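Local coordinates for putative Type I topoisomerase (Deinococcus radiodurans, PDB 3M4A), which probably catalyses ATP-independent breakage of one DNA strand, followed by passage and rejoining, as a type IB topoisomerase, and is held here on bound DNA, at residues 100-103 against 104-107; 113-116 against 117-121. One frame throughout, in Å; residues are numbered along the deposited sequence. Where two conformers were deposited one is given.

Contact 1 (100-103 against 104-107)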
ATOM      1  N   GLY A 100      -8.696  -7.100   0.160  1.00 11.24           N
ATOM      2  CA  GLY A 100      -8.684  -8.447   0.739  1.00 11.25           C
ATOM      3  C   GLY A 100      -7.326  -8.943   1.217  1.00 11.82           C
ATOM      4  O   GLY A 100      -7.274  -9.830   2.087  1.00 13.75           O
ATOM      5  N   ALA A 101      -6.246  -8.393   0.653  1.00 11.38           N
ATOM      6  CA  ALA A 101      -4.861  -8.751   1.002  1.00 11.01           C
ATOM      7  C   ALA A 101      -4.293  -7.872   2.123  1.00 10.69           C
ATOM      8  O   ALA A 101      -3.268  -8.193   2.704  1.00 11.13           O
ATOM      9  CB  ALA A 101      -3.950  -8.660  -0.218  1.00 11.18           C
ATOM     10  N   LEU A 102      -4.947  -6.758   2.422  1.00 10.16           N
ATOM     11  CA  LEU A 102      -4.380  -5.821   3.397  1.00  9.90           C
ATOM     12  C   LEU A 102      -4.399  -6.358   4.835  1.00  9.83           C
ATOM     13  O   LEU A 102      -3.475  -6.095   5.578  1.00  9.28           O
ATOM     14  CB  LEU A 102      -5.082  -4.458   3.327  1.00  9.57           C
ATOM     15  CG  LEU A 102      -4.742  -3.555   2.125  1.00  9.82           C
ATOM     16  CD1 LEU A 102      -5.687  -2.338   2.091  1.00  8.97           C
ATOM     17  CD2 LEU A 102      -3.285  -3.128   2.166  1.00 10.91           C
ATOM     18  N   PRO A 103      -5.465  -7.074   5.250  1.00  9.73           N
ATOM     19  CA  PRO A 103      -5.400  -7.645   6.613  1.00 10.02           C
ATOM     20  C   PRO A 103      -4.221  -8.594   6.830  1.00  9.90           C
ATOM     21  O   PRO A 103      -3.579  -8.556   7.885  1.00  9.62           O
ATOM     22  CB  PRO A 103      -6.730  -8.387   6.740  1.00 10.07           C
ATOM     23  CG  PRO A 103      -7.631  -7.707   5.762  1.00 10.89           C
ATOM     24  CD  PRO A 103      -6.763  -7.359   4.606  1.00 10.30           C
ATOM     25  N   THR A 104      -3.937  -9.432   5.836  1.00  9.94           N
ATOM     26  CA  THR A 104      -2.765 -10.304   5.886  1.00  9.86           C
ATOM     27  C   THR A 104      -1.458  -9.516   5.920  1.00  9.32           C
ATOM     28  O   THR A 104      -0.518  -9.877   6.647  1.00  8.95           O
ATOM     29  CB  THR A 104      -2.780 -11.307   4.735  1.00 10.44           C
ATOM     30  OG1 THR A 104      -3.895 -12.178   4.914  1.00 14.19           O
ATOM     31  CG2 THR A 104      -1.497 -12.130   4.718  1.00 10.74           C
ATOM     32  N   LEU A 105      -1.390  -8.453   5.118  1.00  8.59           N
ATOM     33  CA  LEU A 105      -0.246  -7.541   5.152  1.00  8.44           C
ATOM     34  C   LEU A 105      -0.008  -7.020   6.561  1.00  8.14           C
ATOM     35  O   LEU A 105       1.127  -6.979   7.011  1.00  8.28           O
ATOM     36  CB  LEU A 105      -0.453  -6.345   4.224  1.00  8.22           C
ATOM     37  CG  LEU A 105       0.575  -5.218   4.262  1.00  8.23           C
ATOM     38  CD1 LEU A 105       1.930  -5.744   3.858  1.00  7.59           C
ATOM     39  CD2 LEU A 105       0.105  -4.049   3.370  1.00  8.80           C
ATOM     40  N   LYS A 106      -1.076  -6.577   7.221  1.00  8.03           N
ATOM     41  CA  LYS A 106      -0.980  -6.031   8.586  1.00  8.46           C
ATOM     42  C   LYS A 106      -0.453  -7.045   9.594  1.00  8.13           C
ATOM     43  O   LYS A 106       0.366  -6.714  10.450  1.00  7.09           O
ATOM     44  CB  LYS A 106      -2.328  -5.487   9.052  1.00  9.10           C
ATOM     45  CG  LYS A 106      -2.762  -4.227   8.314  1.00 11.81           C
ATOM     46  CD  LYS A 106      -1.980  -3.037   8.729  1.00 13.63           C
ATOM     47  CE  LYS A 106      -2.267  -2.657  10.176  1.00 13.56           C
ATOM     48  NZ  LYS A 106      -1.292  -1.674  10.647  1.00 13.49           N
ATOM     49  N   VAL A 107      -0.914  -8.287   9.495  1.00  8.43           N
ATOM     50  CA  VAL A 107      -0.417  -9.338  10.380  1.00  8.93           C
ATOM     51  C   VAL A 107       1.089  -9.547  10.177  1.00  8.59           C
ATOM     52  O   VAL A 107       1.884  -9.587  11.136  1.00  8.56           O
ATOM     53  CB  VAL A 107      -1.182 -10.658  10.147  1.00  9.11           C
ATOM     54  CG1 VAL A 107      -0.484 -11.848  10.863  1.00 11.29           C
ATOM     55  CG2 VAL A 107      -2.633 -10.504  10.597  1.00  8.79           C
TER
HETATM   56  O   HOH W   1      -5.892 -10.673   4.152  1.00 21.44           O

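Contact 2 (113-116 against 117-121). With nucleotides of chain B; nucleotides of chain C.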
ATOM      1  N   LEU A 113       7.556  -5.768  12.932  1.00  6.66           N
ATOM      2  CA  LEU A 113       7.747  -4.582  13.760  1.00  6.79           C
ATOM      3  C   LEU A 113       8.027  -4.886  15.240  1.00  5.97           C
ATOM      4  O   LEU A 113       8.607  -4.068  15.946  1.00  6.10           O
ATOM      5  CB  LEU A 113       6.509  -3.673  13.654  1.00  5.84           C
ATOM      6  CG  LEU A 113       6.320  -2.964  12.311  1.00  6.61           C
ATOM      7  CD1 LEU A 113       4.946  -2.315  12.259  1.00  6.39           C
ATOM      8  CD2 LEU A 113       7.439  -1.941  12.065  1.00  6.44           C
ATOM      9  N   ARG A 114       7.598  -6.048  15.712  1.00  6.39           N
ATOM     10  CA  ARG A 114       7.775  -6.415  17.127  1.00  7.74           C
ATOM     11  C   ARG A 114       9.222  -6.758  17.486  1.00  8.17           C
ATOM     12  O   ARG A 114       9.574  -6.859  18.678  1.00  8.38           O
ATOM     13  CB  ARG A 114       6.879  -7.594  17.465  1.00  7.36           C
ATOM     14  CG  ARG A 114       5.382  -7.278  17.459  1.00  8.46           C
ATOM     15  CD  ARG A 114       4.595  -8.335  18.204  1.00  7.52           C
ATOM     16  NE  ARG A 114       3.157  -8.164  18.042  1.00  8.24           N
ATOM     17  CZ  ARG A 114       2.427  -7.312  18.754  1.00  8.29           C
ATOM     18  NH1 ARG A 114       2.977  -6.539  19.666  1.00  9.03           N
ATOM     19  NH2 ARG A 114       1.135  -7.228  18.534  1.00  8.64           N
ATOM     20  N   ALA A 115      10.059  -6.940  16.472  1.00  8.72           N
ATOM     21  CA  ALA A 115      11.486  -7.199  16.688  1.00  9.31           C
ATOM     22  C   ALA A 115      12.233  -6.060  17.403  1.00  9.52           C
ATOM     23  O   ALA A 115      11.843  -4.898  17.350  1.00  8.93           O
ATOM     24  CB  ALA A 115      12.164  -7.505  15.370  1.00  9.08           C
ATOM     25  N   SER A 116      13.321  -6.398  18.087  1.00  9.60           N
ATOM     26  CA  SER A 116      14.087  -5.372  18.789  0.50  9.91           C
ATOM     27  C   SER A 116      15.113  -4.758  17.849  1.00 10.23           C
ATOM     28  O   SER A 116      15.527  -5.379  16.866  1.00 11.55           O
ATOM     29  CB  SER A 116      14.757  -5.925  20.048  0.50 10.10           C
ATOM     30  OG  SER A 116      15.613  -7.001  19.734  0.50 10.54           O
ATOM     31  N   GLY A 117      15.496  -3.526  18.154  1.00 10.46           N
ATOM     32  CA  GLY A 117      16.445  -2.765  17.349  1.00 10.11           C
ATOM     33  C   GLY A 117      15.895  -2.397  15.981  1.00 10.08           C
ATOM     34  O   GLY A 117      14.696  -2.140  15.839  1.00 10.90           O
ATOM     35  N   LEU A 118      16.765  -2.368  14.974  1.00  9.21           N
ATOM     36  CA  LEU A 118      16.362  -1.978  13.622  1.00  9.04           C
ATOM     37  C   LEU A 118      16.850  -2.990  12.569  1.00  9.41           C
ATOM     38  O   LEU A 118      17.628  -2.632  11.676  1.00  9.01           O
ATOM     39  CB  LEU A 118      16.849  -0.555  13.309  1.00  9.41           C
ATOM     40  CG  LEU A 118      16.172   0.605  14.070  1.00  9.25           C
ATOM     41  CD1 LEU A 118      16.864   1.953  13.823  1.00 13.02           C
ATOM     42  CD2 LEU A 118      14.698   0.700  13.722  1.00 11.62           C
ATOM     43  N   PRO A 119      16.379  -4.253  12.667  1.00  9.30           N
ATOM     44  CA  PRO A 119      16.773  -5.256  11.671  1.00  9.08           C
ATOM     45  C   PRO A 119      16.082  -5.015  10.333  1.00  9.63           C
ATOM     46  O   PRO A 119      15.124  -4.241  10.270  1.00  7.79           O
ATOM     47  CB  PRO A 119      16.286  -6.568  12.282  1.00  9.52           C
ATOM     48  CG  PRO A 119      15.071  -6.151  13.090  1.00  9.41           C
ATOM     49  CD  PRO A 119      15.470  -4.821  13.681  1.00  9.57           C
ATOM     50  N   PRO A 120      16.560  -5.657   9.261  1.00  8.98           N
ATOM     51  CA  PRO A 120      16.069  -5.349   7.916  1.00  9.08           C
ATOM     52  C   PRO A 120      14.552  -5.422   7.746  1.00  8.87           C
ATOM     53  O   PRO A 120      13.956  -4.485   7.207  1.00  8.99           O
ATOM     54  CB  PRO A 120      16.778  -6.396   7.051  1.00  9.59           C
ATOM     55  CG  PRO A 120      18.029  -6.644   7.783  1.00  9.69           C
ATOM     56  CD  PRO A 120      17.638  -6.668   9.214  1.00  9.80           C
ATOM     57  N   ARG A 121      13.929  -6.499   8.223  1.00  8.42           N
ATOM     58  CA  ARG A 121      12.493  -6.670   8.036  1.00  8.19           C
ATOM     59  C   ARG A 121      11.697  -5.640   8.842  1.00  7.88           C
ATOM     60  O   ARG A 121      10.603  -5.272   8.436  1.00  6.88           O
ATOM     61  CB  ARG A 121      12.050  -8.087   8.388  1.00  8.62           C
ATOM     62  CG  ARG A 121      12.610  -9.114   7.423  1.00  9.12           C
ATOM     63  CD  ARG A 121      12.187 -10.523   7.809  1.00  9.51           C
ATOM     64  NE  ARG A 121      10.753 -10.722   7.665  1.00 11.08           N
ATOM     65  CZ  ARG A 121      10.121 -11.128   6.563  1.00 13.01           C
ATOM     66  NH1 ARG A 121      10.773 -11.430   5.447  1.00 15.03           N
ATOM     67  NH2 ARG A 121       8.805 -11.242   6.594  1.00 14.76           N
TER
ATOM     68  P    DG B   9       7.813  -0.644  18.790  1.00  5.93           P
ATOM     69  OP1  DG B   9       8.872  -0.562  17.741  1.00  6.83           O
ATOM     70  OP2  DG B   9       7.445   0.557  19.566  1.00  6.51           O
ATOM     71  O5'  DG B   9       6.459  -1.228  18.176  1.00  6.23           O
ATOM     72  C5'  DG B   9       6.463  -2.400  17.399  1.00  6.76           C
ATOM     73  C4'  DG B   9       5.096  -3.063  17.407  1.00  6.43           C
ATOM     74  O4'  DG B   9       4.710  -3.542  18.718  1.00  4.58           O
ATOM     75  C3'  DG B   9       3.954  -2.123  17.038  1.00  3.91           C
ATOM     76  O3'  DG B   9       3.044  -2.837  16.228  1.00  4.13           O
ATOM     77  C2'  DG B   9       3.413  -1.621  18.387  1.00  4.40           C
ATOM     78  C1'  DG B   9       3.549  -2.849  19.245  1.00  4.16           C
ATOM     79  N9   DG B   9       3.898  -2.679  20.648  1.00  3.17           N
ATOM     80  C8   DG B   9       4.831  -1.831  21.156  1.00  3.42           C
ATOM     81  N7   DG B   9       5.027  -1.933  22.440  1.00  3.79           N
ATOM     82  C5   DG B   9       4.156  -2.932  22.812  1.00  3.18           C
ATOM     83  C6   DG B   9       3.911  -3.496  24.079  1.00  3.88           C
ATOM     84  O6   DG B   9       4.431  -3.238  25.169  1.00  3.78           O
ATOM     85  N1   DG B   9       2.951  -4.479  24.001  1.00  3.22           N
ATOM     86  C2   DG B   9       2.303  -4.886  22.862  1.00  3.34           C
ATOM     87  N2   DG B   9       1.392  -5.864  22.966  1.00  3.02           N
ATOM     88  N3   DG B   9       2.547  -4.385  21.669  1.00  3.50           N
ATOM     89  C4   DG B   9       3.450  -3.396  21.729  1.00  2.49           C
ATOM     90  P    DG B   8      13.462  -2.346  21.675  1.00 11.53           P
ATOM     91  OP1  DG B   8      14.125  -2.208  20.371  1.00  9.48           O
ATOM     92  OP2  DG B   8      13.650  -1.297  22.692  1.00 12.61           O
ATOM     93  O5'  DG B   8      11.903  -2.594  21.425  1.00  9.98           O
ATOM     94  C5'  DG B   8      11.396  -3.337  20.358  1.00  8.07           C
ATOM     95  C4'  DG B   8       9.883  -3.338  20.408  1.00  6.18           C
ATOM     96  O4'  DG B   8       9.421  -4.115  21.534  1.00  7.27           O
ATOM     97  C3'  DG B   8       9.235  -1.972  20.600  1.00  6.44           C
ATOM     98  O3'  DG B   8       8.095  -1.893  19.771  1.00  7.46           O
ATOM     99  C2'  DG B   8       8.820  -1.944  22.055  1.00  6.97           C
ATOM    100  C1'  DG B   8       8.398  -3.385  22.188  1.00  6.34           C
ATOM    101  N9   DG B   8       8.280  -3.947  23.518  1.00  6.76           N
ATOM    102  C8   DG B   8       9.015  -3.654  24.644  1.00  6.47           C
ATOM    103  N7   DG B   8       8.645  -4.385  25.665  1.00  5.76           N
ATOM    104  C5   DG B   8       7.630  -5.189  25.178  1.00  5.64           C
ATOM    105  C6   DG B   8       6.856  -6.187  25.819  1.00  5.41           C
ATOM    106  O6   DG B   8       6.930  -6.535  27.025  1.00  7.87           O
ATOM    107  N1   DG B   8       5.912  -6.745  24.984  1.00  6.31           N
ATOM    108  C2   DG B   8       5.781  -6.430  23.641  1.00  4.78           C
ATOM    109  N2   DG B   8       4.831  -7.092  22.969  1.00  6.32           N
ATOM    110  N3   DG B   8       6.510  -5.517  23.024  1.00  4.36           N
ATOM    111  C4   DG B   8       7.407  -4.934  23.847  1.00  3.42           C
TER
ATOM    112  P    DC C   6      -0.006 -13.745  21.818  1.00 20.84           P
ATOM    113  OP1  DC C   6      -1.406 -13.586  21.395  1.00 22.18           O
ATOM    114  OP2  DC C   6       0.519 -14.997  22.429  1.00 18.76           O
ATOM    115  O5'  DC C   6       0.923 -13.342  20.586  1.00 18.52           O
ATOM    116  C5'  DC C   6       0.680 -12.128  19.866  1.00 17.04           C
ATOM    117  C4'  DC C   6       1.948 -11.635  19.202  1.00 16.33           C
ATOM    118  O4'  DC C   6       2.749 -10.999  20.244  1.00 14.78           O
ATOM    119  C3'  DC C   6       2.789 -12.741  18.549  1.00 16.49           C
ATOM    120  O3'  DC C   6       3.384 -12.409  17.269  1.00 20.15           O
ATOM    121  C2'  DC C   6       3.846 -12.971  19.613  1.00 14.60           C
ATOM    122  C1'  DC C   6       4.031 -11.564  20.192  1.00 13.05           C
ATOM    123  N1   DC C   6       4.586 -11.540  21.574  1.00 10.93           N
ATOM    124  C2   DC C   6       5.597 -10.641  21.912  1.00  9.57           C
ATOM    125  O2   DC C   6       6.033  -9.840  21.074  1.00 11.78           O
ATOM    126  N3   DC C   6       6.090 -10.657  23.166  1.00  8.18           N
ATOM    127  C4   DC C   6       5.613 -11.494  24.084  1.00  9.82           C
ATOM    128  N4   DC C   6       6.169 -11.433  25.305  1.00 10.49           N
ATOM    129  C5   DC C   6       4.597 -12.426  23.758  1.00  9.18           C
ATOM    130  C6   DC C   6       4.096 -12.407  22.518  1.00 10.78           C
TER

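Contact 1 (100-103 against 104-107)
Leu-102 and Leu-105 run alongside each other in the same direction, one turn apart on an alpha helix that is kinked at Pro-103. Their CD2 methyls meet at 3.7 Å, and this pair marks the tightly packed side of the helix: Leu-105 rests on Val-229 and Ile-230 of helix 219-230 and on Phe-238 of helix 235-254, while Leu-102 reaches Trp-241 of the latter. Beneath the two leucines the helical ladder is intact. Leu-105 N bonds to Ala-101 O at 3.1 Å, and Lys-106 N reaches Leu-102 O at 2.9 Å. Val-107 N closes the next turn on Pro-103 O, against which its CG2 methyl also packs at 3.5 Å. Lys-106 forms the margin of the leucine side: its CG is 3.4 Å from Leu-102 O, but the chain bends at chi2 and chi3 and its end leads away, with Arg-129 close by. A bound acetic acid, probably from the crystallisation liquor, lies about 4 Å from the nearest atom of this side chain.

The other side is looser and wetter. Pro-103 has no N-H for the preceding turn, and at the next rung Gly-100 O and Thr-104 N stand 5.0 Å apart. Thr-104, whose flank is touched by Arg-4 and Leu-7 of helix 4-8, turns OG1 back along the helix: at chi1 -65° the hydroxyl sits anti to its own carbonyl carbon. There it hydrogen-bonds to a water that bridges the opened turn by donating to Gly-100 O, at 2.6 Å from that oxygen.

Contact 2 (113-116 against 117-121)
Ala-115 lays its CB methyl against the ring of Pro-119, 3.9 Å from CG, and so brings together the two arms of the turn that joins helix 91-113 to helix 120-134. The same ring meets backbone: Ser-116 O lies 3.2 Å from Pro-119 CD. No hydrogen bond spans the two arms; the turn is shaped by this apolar contact, by Gly-117 at its bend with phi at +67°, and by Pro-119 as N-cap residue of the second helix. Lys-122 gives further support, its NZ bonding to both Leu-113 O and Ala-115 O, while Arg-121 is paired with Asp-112 and Glu-228.

The outer side of the turn is moulded to DNA. Gly-117 N donates to OP1 of DG8 of chain B over 2.9 Å, nearly straight at 170°. Arg-114 reaches further, between the strands: its chain is extended from CG to NE, and a chi4 of -82° turns the guanidinium across that line. DG9 of chain B lies at the edge of this flat group and in its plane, its N3 just 3.0 Å from NH1. One face is overlain by the sugar of DC6 of chain C, with O4' 3.6 Å above the plane and offset toward the rim, while Arg-114 CD comes to 3.5 Å from O2 of the same nucleotide.

N3 of guanine and O2 of cytosine both line the minor groove, so the guanidinium is inserted there, touching both strands, while a neutral backbone N-H holds a phosphate. Arg-114 O adds a weak hydrogen bond to N2 of a guanine, a group peculiar to that base in this groove. Purine N3 and pyrimidine O2, by contrast, are acceptors shared within each class of base, so these contacts by themselves read little sequence.

Contact 1 and contact 2 come in series along the chain, with centres 19 Å apart and nearest atoms about 6 Å apart, so they do not touch. Helix 91-113 connects them: residues 100-107 form its kinked middle, and residues 113-121 carry it through its last residue and a turn into helix 120-134. The centre of contact 1 lies about 10 Å from the centre of the chain and that of contact 2 about 20 Å. All four segments fall within the range of the topoisomerase I catalytic core. One helix thus runs from the helical packing around helices 219-230 and 235-254 to a DNA-contacting turn, tying the groove-inserted Arg-114 to the interior of the protein.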